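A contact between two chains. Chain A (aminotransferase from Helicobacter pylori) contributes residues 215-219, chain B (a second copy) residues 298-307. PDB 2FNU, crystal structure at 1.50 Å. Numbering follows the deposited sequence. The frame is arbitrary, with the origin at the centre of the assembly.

Chain A, residues 215-219: KDFFE
Chain B 298-307: KKLILESLHK

What backbones meet here? Chain A supplies a short irregular loop, closed on itself where K215(A) N donates to E219(A) O at 2.8 Å; chain B supplies a continuous helix from K298(B) to K307(B), with i to i+4 backbone hydrogen bonds throughout. The backbones stay well apart, F218(A) CA lying 8.6 Å from L302(B) CA and F217(A) CA 9.8 Å from E303(B) CA, so side chains make the contact. K299(B), L302(B) and H306(B), spaced three and four residues apart, fall along one side of the helix, and together the two stretches bury 293 Å².

How does the loop begin its approach? K215(A), at phi/psi -76/-44, stays out of reach, and D216(A) follows in an extended conformation, -154/-171, with chi1 p. Its carboxylate serves both chains. OD2 of D216(A) accepts from F218(A) N at 2.8 Å and, weakly, from E219(A) N at 2.9 Å, bracing the turn. OD1 of D216(A) meets K299(B) NZ at 3.3 Å in a salt bridge whose hydrogen bond is weak. The CA-to-CB bond of K299(B) points sideways, but chi angles of t, p, t, m bring its end nearer the loop; the same NZ of K299(B) lies 3.5 Å from E303(B) OE2, a further salt bridge, this one within the helix.

What does F217(A) contribute? With phi/psi -54/-37, chi1 t and chi2 86°, it offers a ring face to the edge of H306(B). The centroids are 4.8 Å apart and the planes meet at 72°, with F217(A) CD2 3.4 Å from H306(B) CE1. An imidazole CH suits such a contact, since its polarised hydrogen edge can favour an aromatic pi cloud.

Why is F218(A) the centre of the contact? It loses 107 Å² to the helix, the most of any residue here. Phi/psi is -95/-23, chi1 m and chi2 104°. L302(B), at m, t, lies over one face: its CD1 is 4.0 Å from the F218(A) ring centroid, only 15° off the normal, in a CH-pi contact, while F218(A) CZ packs 3.6 Å from L302(B) CB. The ring edge turns toward the face of H306(B), offset, with centroids 4.7 Å apart, planes at 67° and F218(A) CE2 3.2 Å from H306(B) NE2. H306(B), with chi1 -81° and chi2 -130°, thus uses its edge for one phenylalanine and its face for the next. The aliphatic arm of K299(B) adds CE, 3.6 Å from F218(A) CD1. E219(A), at -138/142, stays out of reach.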

ATOM      1  N   LYS A 215      -5.499 -10.748 -20.605  1.00 21.78           N
ATOM      2  CA  LYS A 215      -5.516 -11.385 -21.935  1.00 24.33           C
ATOM      3  C   LYS A 215      -5.608 -10.317 -23.026  1.00 25.61           C
ATOM      4  O   LYS A 215      -4.916 -10.394 -24.047  1.00 27.24           O
ATOM      5  CB  LYS A 215      -6.714 -12.333 -22.078  1.00 25.82           C
ATOM      6  CG  LYS A 215      -6.784 -13.452 -21.073  1.00 38.26           C
ATOM      7  CD  LYS A 215      -8.133 -14.156 -21.121  1.00 55.43           C
ATOM      8  CE  LYS A 215      -8.414 -14.907 -19.827  1.00 61.73           C
ATOM      9  NZ  LYS A 215      -7.556 -16.117 -19.666  1.00 71.93           N
ATOM     10  N   ASP A 216      -6.485  -9.334 -22.805  1.00 21.69           N
ATOM     11  CA  ASP A 216      -6.667  -8.204 -23.704  1.00 25.98           C
ATOM     12  C   ASP A 216      -7.190  -7.054 -22.859  1.00 25.53           C
ATOM     13  O   ASP A 216      -7.212  -7.163 -21.632  1.00 25.16           O
ATOM     14  CB  ASP A 216      -7.623  -8.546 -24.857  1.00 24.50           C
ATOM     15  CG  ASP A 216      -8.926  -9.180 -24.382  1.00 34.63           C
ATOM     16  OD1 ASP A 216      -9.303 -10.249 -24.912  1.00 40.82           O
ATOM     17  OD2 ASP A 216      -9.580  -8.615 -23.482  1.00 31.45           O
ATOM     18  N   PHE A 217      -7.611  -5.961 -23.499  1.00 26.52           N
ATOM     19  CA  PHE A 217      -8.139  -4.805 -22.762  1.00 27.38           C
ATOM     20  C   PHE A 217      -9.273  -5.227 -21.822  1.00 24.66           C
ATOM     21  O   PHE A 217      -9.395  -4.707 -20.706  1.00 22.59           O
ATOM     22  CB  PHE A 217      -8.643  -3.728 -23.735  1.00 28.79           C
ATOM     23  CG  PHE A 217      -9.008  -2.424 -23.072  1.00 30.47           C
ATOM     24  CD1 PHE A 217      -8.033  -1.458 -22.832  1.00 36.69           C
ATOM     25  CD2 PHE A 217     -10.332  -2.155 -22.693  1.00 22.49           C
ATOM     26  CE1 PHE A 217      -8.363  -0.242 -22.221  1.00 41.06           C
ATOM     27  CE2 PHE A 217     -10.665  -0.962 -22.076  1.00 21.14           C
ATOM     28  CZ  PHE A 217      -9.682   0.005 -21.842  1.00 33.69           C
ATOM     29  N   PHE A 218     -10.085  -6.176 -22.285  1.00 24.03           N
ATOM     30  CA  PHE A 218     -11.384  -6.466 -21.680  1.00 23.79           C
ATOM     31  C   PHE A 218     -11.412  -7.592 -20.666  1.00 26.08           C
ATOM     32  O   PHE A 218     -12.333  -7.662 -19.862  1.00 29.13           O
ATOM     33  CB  PHE A 218     -12.419  -6.781 -22.767  1.00 24.86           C
ATOM     34  CG  PHE A 218     -12.425  -5.790 -23.881  1.00 20.50           C
ATOM     35  CD1 PHE A 218     -11.846  -6.098 -25.101  1.00 24.59           C
ATOM     36  CD2 PHE A 218     -12.993  -4.529 -23.706  1.00 22.93           C
ATOM     37  CE1 PHE A 218     -11.830  -5.173 -26.136  1.00 25.39           C
ATOM     38  CE2 PHE A 218     -12.976  -3.592 -24.735  1.00 23.73           C
ATOM     39  CZ  PHE A 218     -12.393  -3.919 -25.958  1.00 26.37           C
ATOM     40  N   GLU A 219     -10.448  -8.504 -20.734  1.00 23.93           N
ATOM     41  CA  GLU A 219     -10.517  -9.697 -19.897  1.00 24.23           C
ATOM     42  C   GLU A 219      -9.171 -10.062 -19.294  1.00 21.90           C
ATOM     43  O   GLU A 219      -8.133  -9.944 -19.953  1.00 23.22           O
ATOM     44  CB  GLU A 219     -11.046 -10.881 -20.700  1.00 22.39           C
ATOM     45  CG  GLU A 219     -11.383 -12.095 -19.824  1.00 27.97           C
ATOM     46  CD  GLU A 219     -11.839 -13.305 -20.619  1.00 28.36           C
ATOM     47  OE1 GLU A 219     -12.267 -14.287 -19.973  1.00 32.68           O
ATOM     48  OE2 GLU A 219     -11.785 -13.268 -21.874  1.00 36.31           O
TER
ATOM     49  N   LYS B 298     -20.288  -9.806 -29.126  1.00 21.31           N
ATOM     50  CA  LYS B 298     -19.794  -8.783 -28.188  1.00 21.53           C
ATOM     51  C   LYS B 298     -18.349  -8.332 -28.412  1.00 20.43           C
ATOM     52  O   LYS B 298     -18.065  -7.137 -28.412  1.00 21.49           O
ATOM     53  CB  LYS B 298     -19.965  -9.213 -26.743  1.00 19.38           C
ATOM     54  CG  LYS B 298     -19.625  -8.058 -25.799  1.00 24.21           C
ATOM     55  CD  LYS B 298     -20.095  -8.328 -24.433  1.00 22.07           C
ATOM     56  CE  LYS B 298     -20.035  -7.076 -23.551  1.00 17.06           C
ATOM     57  NZ  LYS B 298     -20.316  -7.530 -22.171  1.00 16.46           N
ATOM     58  N   LYS B 299     -17.436  -9.282 -28.602  1.00 21.61           N
ATOM     59  CA  LYS B 299     -16.039  -8.911 -28.817  1.00 20.05           C
ATOM     60  C   LYS B 299     -15.884  -8.008 -30.049  1.00 20.52           C
ATOM     61  O   LYS B 299     -15.133  -7.036 -30.009  1.00 21.42           O
ATOM     62  CB  LYS B 299     -15.141 -10.149 -28.950  1.00 22.07           C
ATOM     63  CG  LYS B 299     -13.646  -9.832 -28.947  1.00 28.82           C
ATOM     64  CD  LYS B 299     -13.212  -9.176 -27.635  1.00 46.13           C
ATOM     65  CE  LYS B 299     -11.832  -8.538 -27.756  1.00 57.96           C
ATOM     66  NZ  LYS B 299     -10.731  -9.542 -27.791  1.00 64.35           N
ATOM     67  N   LEU B 300     -16.588  -8.330 -31.135  1.00 21.89           N
ATOM     68  CA  LEU B 300     -16.541  -7.502 -32.346  1.00 20.80           C
ATOM     69  C   LEU B 300     -17.122  -6.104 -32.103  1.00 19.75           C
ATOM     70  O   LEU B 300     -16.596  -5.108 -32.609  1.00 21.54           O
ATOM     71  CB  LEU B 300     -17.271  -8.180 -33.504  1.00 22.95           C
ATOM     72  CG  LEU B 300     -16.616  -9.458 -34.043  1.00 28.34           C
ATOM     73  CD1 LEU B 300     -17.437 -10.005 -35.198  1.00 29.14           C
ATOM     74  CD2 LEU B 300     -15.177  -9.206 -34.472  1.00 32.75           C
ATOM     75  N   ILE B 301     -18.193  -6.042 -31.320  1.00 21.45           N
ATOM     76  CA  ILE B 301     -18.806  -4.755 -30.948  1.00 18.97           C
ATOM     77  C   ILE B 301     -17.826  -3.893 -30.153  1.00 16.20           C
ATOM     78  O   ILE B 301     -17.608  -2.714 -30.480  1.00 18.12           O
ATOM     79  CB  ILE B 301     -20.118  -4.967 -30.163  1.00 19.10           C
ATOM     80  CG1 ILE B 301     -21.197  -5.523 -31.099  1.00 21.14           C
ATOM     81  CG2 ILE B 301     -20.583  -3.653 -29.508  1.00 17.37           C
ATOM     82  CD1 ILE B 301     -22.429  -6.028 -30.383  1.00 19.38           C
ATOM     83  N   LEU B 302     -17.202  -4.497 -29.147  1.00 18.28           N
ATOM     84  CA  LEU B 302     -16.193  -3.800 -28.347  1.00 16.86           C
ATOM     85  C   LEU B 302     -15.012  -3.332 -29.185  1.00 19.16           C
ATOM     86  O   LEU B 302     -14.554  -2.195 -29.027  1.00 17.00           O
ATOM     87  CB  LEU B 302     -15.709  -4.686 -27.193  1.00 17.66           C
ATOM     88  CG  LEU B 302     -16.717  -4.980 -26.082  1.00 18.60           C
ATOM     89  CD1 LEU B 302     -16.192  -6.128 -25.242  1.00 17.25           C
ATOM     90  CD2 LEU B 302     -16.970  -3.742 -25.212  1.00 20.48           C
ATOM     91  N   GLU B 303     -14.521  -4.205 -30.068  1.00 19.43           N
ATOM     92  CA  GLU B 303     -13.440  -3.841 -30.991  1.00 19.63           C
ATOM     93  C   GLU B 303     -13.845  -2.698 -31.930  1.00 18.38           C
ATOM     94  O   GLU B 303     -13.043  -1.800 -32.199  1.00 20.17           O
ATOM     95  CB  GLU B 303     -12.963  -5.068 -31.783  1.00 19.95           C
ATOM     96  CG  GLU B 303     -12.159  -6.045 -30.924  1.00 26.16           C
ATOM     97  CD  GLU B 303     -11.946  -7.419 -31.560  1.00 27.96           C
ATOM     98  OE1 GLU B 303     -12.599  -7.747 -32.577  1.00 33.54           O
ATOM     99  OE2 GLU B 303     -11.124  -8.184 -31.012  1.00 40.79           O
ATOM    100  N   SER B 304     -15.099  -2.709 -32.377  1.00 19.33           N
ATOM    101  CA  SER B 304     -15.613  -1.633 -33.222  1.00 20.75           C
ATOM    102  C   SER B 304     -15.669  -0.306 -32.456  1.00 20.29           C
ATOM    103  O   SER B 304     -15.262   0.739 -32.974  1.00 21.68           O
ATOM    104  CB  SER B 304     -16.989  -2.015 -33.772  1.00 20.21           C
ATOM    105  OG  SER B 304     -17.515  -0.990 -34.608  1.00 26.89           O
ATOM    106  N   LEU B 305     -16.143  -0.345 -31.208  1.00 17.54           N
ATOM    107  CA  LEU B 305     -16.155   0.852 -30.375  1.00 17.22           C
ATOM    108  C   LEU B 305     -14.745   1.396 -30.238  1.00 16.97           C
ATOM    109  O   LEU B 305     -14.509   2.586 -30.424  1.00 17.11           O
ATOM    110  CB  LEU B 305     -16.749   0.553 -28.991  1.00 16.12           C
ATOM    111  CG  LEU B 305     -18.260   0.295 -28.976  1.00 17.51           C
ATOM    112  CD1 LEU B 305     -18.712  -0.118 -27.581  1.00 17.33           C
ATOM    113  CD2 LEU B 305     -19.054   1.516 -29.482  1.00 17.61           C
ATOM    114  N   HIS B 306     -13.796   0.512 -29.923  1.00 15.37           N
ATOM    115  CA  HIS B 306     -12.414   0.953 -29.753  1.00 14.82           C
ATOM    116  C   HIS B 306     -11.828   1.542 -31.035  1.00 16.54           C
ATOM    117  O   HIS B 306     -11.098   2.527 -30.971  1.00 17.69           O
ATOM    118  CB  HIS B 306     -11.544  -0.183 -29.210  0.50  9.16           C
ATOM    119  CG  HIS B 306     -11.668  -0.363 -27.730  0.50  9.48           C
ATOM    120  ND1 HIS B 306     -10.575  -0.442 -26.895  0.50 12.74           N
ATOM    121  CD2 HIS B 306     -12.761  -0.435 -26.932  0.50  8.43           C
ATOM    122  CE1 HIS B 306     -10.989  -0.591 -25.650  0.50 13.07           C
ATOM    123  NE2 HIS B 306     -12.311  -0.592 -25.645  0.50  9.93           N
ATOM    124  N   LYS B 307     -12.160   0.954 -32.185  1.00 18.48           N
ATOM    125  CA  LYS B 307     -11.669   1.493 -33.468  1.00 21.22           C
ATOM    126  C   LYS B 307     -12.190   2.905 -33.723  1.00 22.08           C
ATOM    127  O   LYS B 307     -11.539   3.698 -34.401  1.00 26.67           O
ATOM    128  CB  LYS B 307     -12.038   0.559 -34.620  1.00 23.76           C
ATOM    129  CG  LYS B 307     -11.102  -0.629 -34.744  1.00 38.73           C
ATOM    130  CD  LYS B 307     -11.485  -1.534 -35.902  1.00 49.15           C
ATOM    131  CE  LYS B 307     -10.610  -2.778 -35.926  1.00 58.16           C
ATOM    132  NZ  LYS B 307     -10.962  -3.682 -37.055  1.00 63.60           N
TER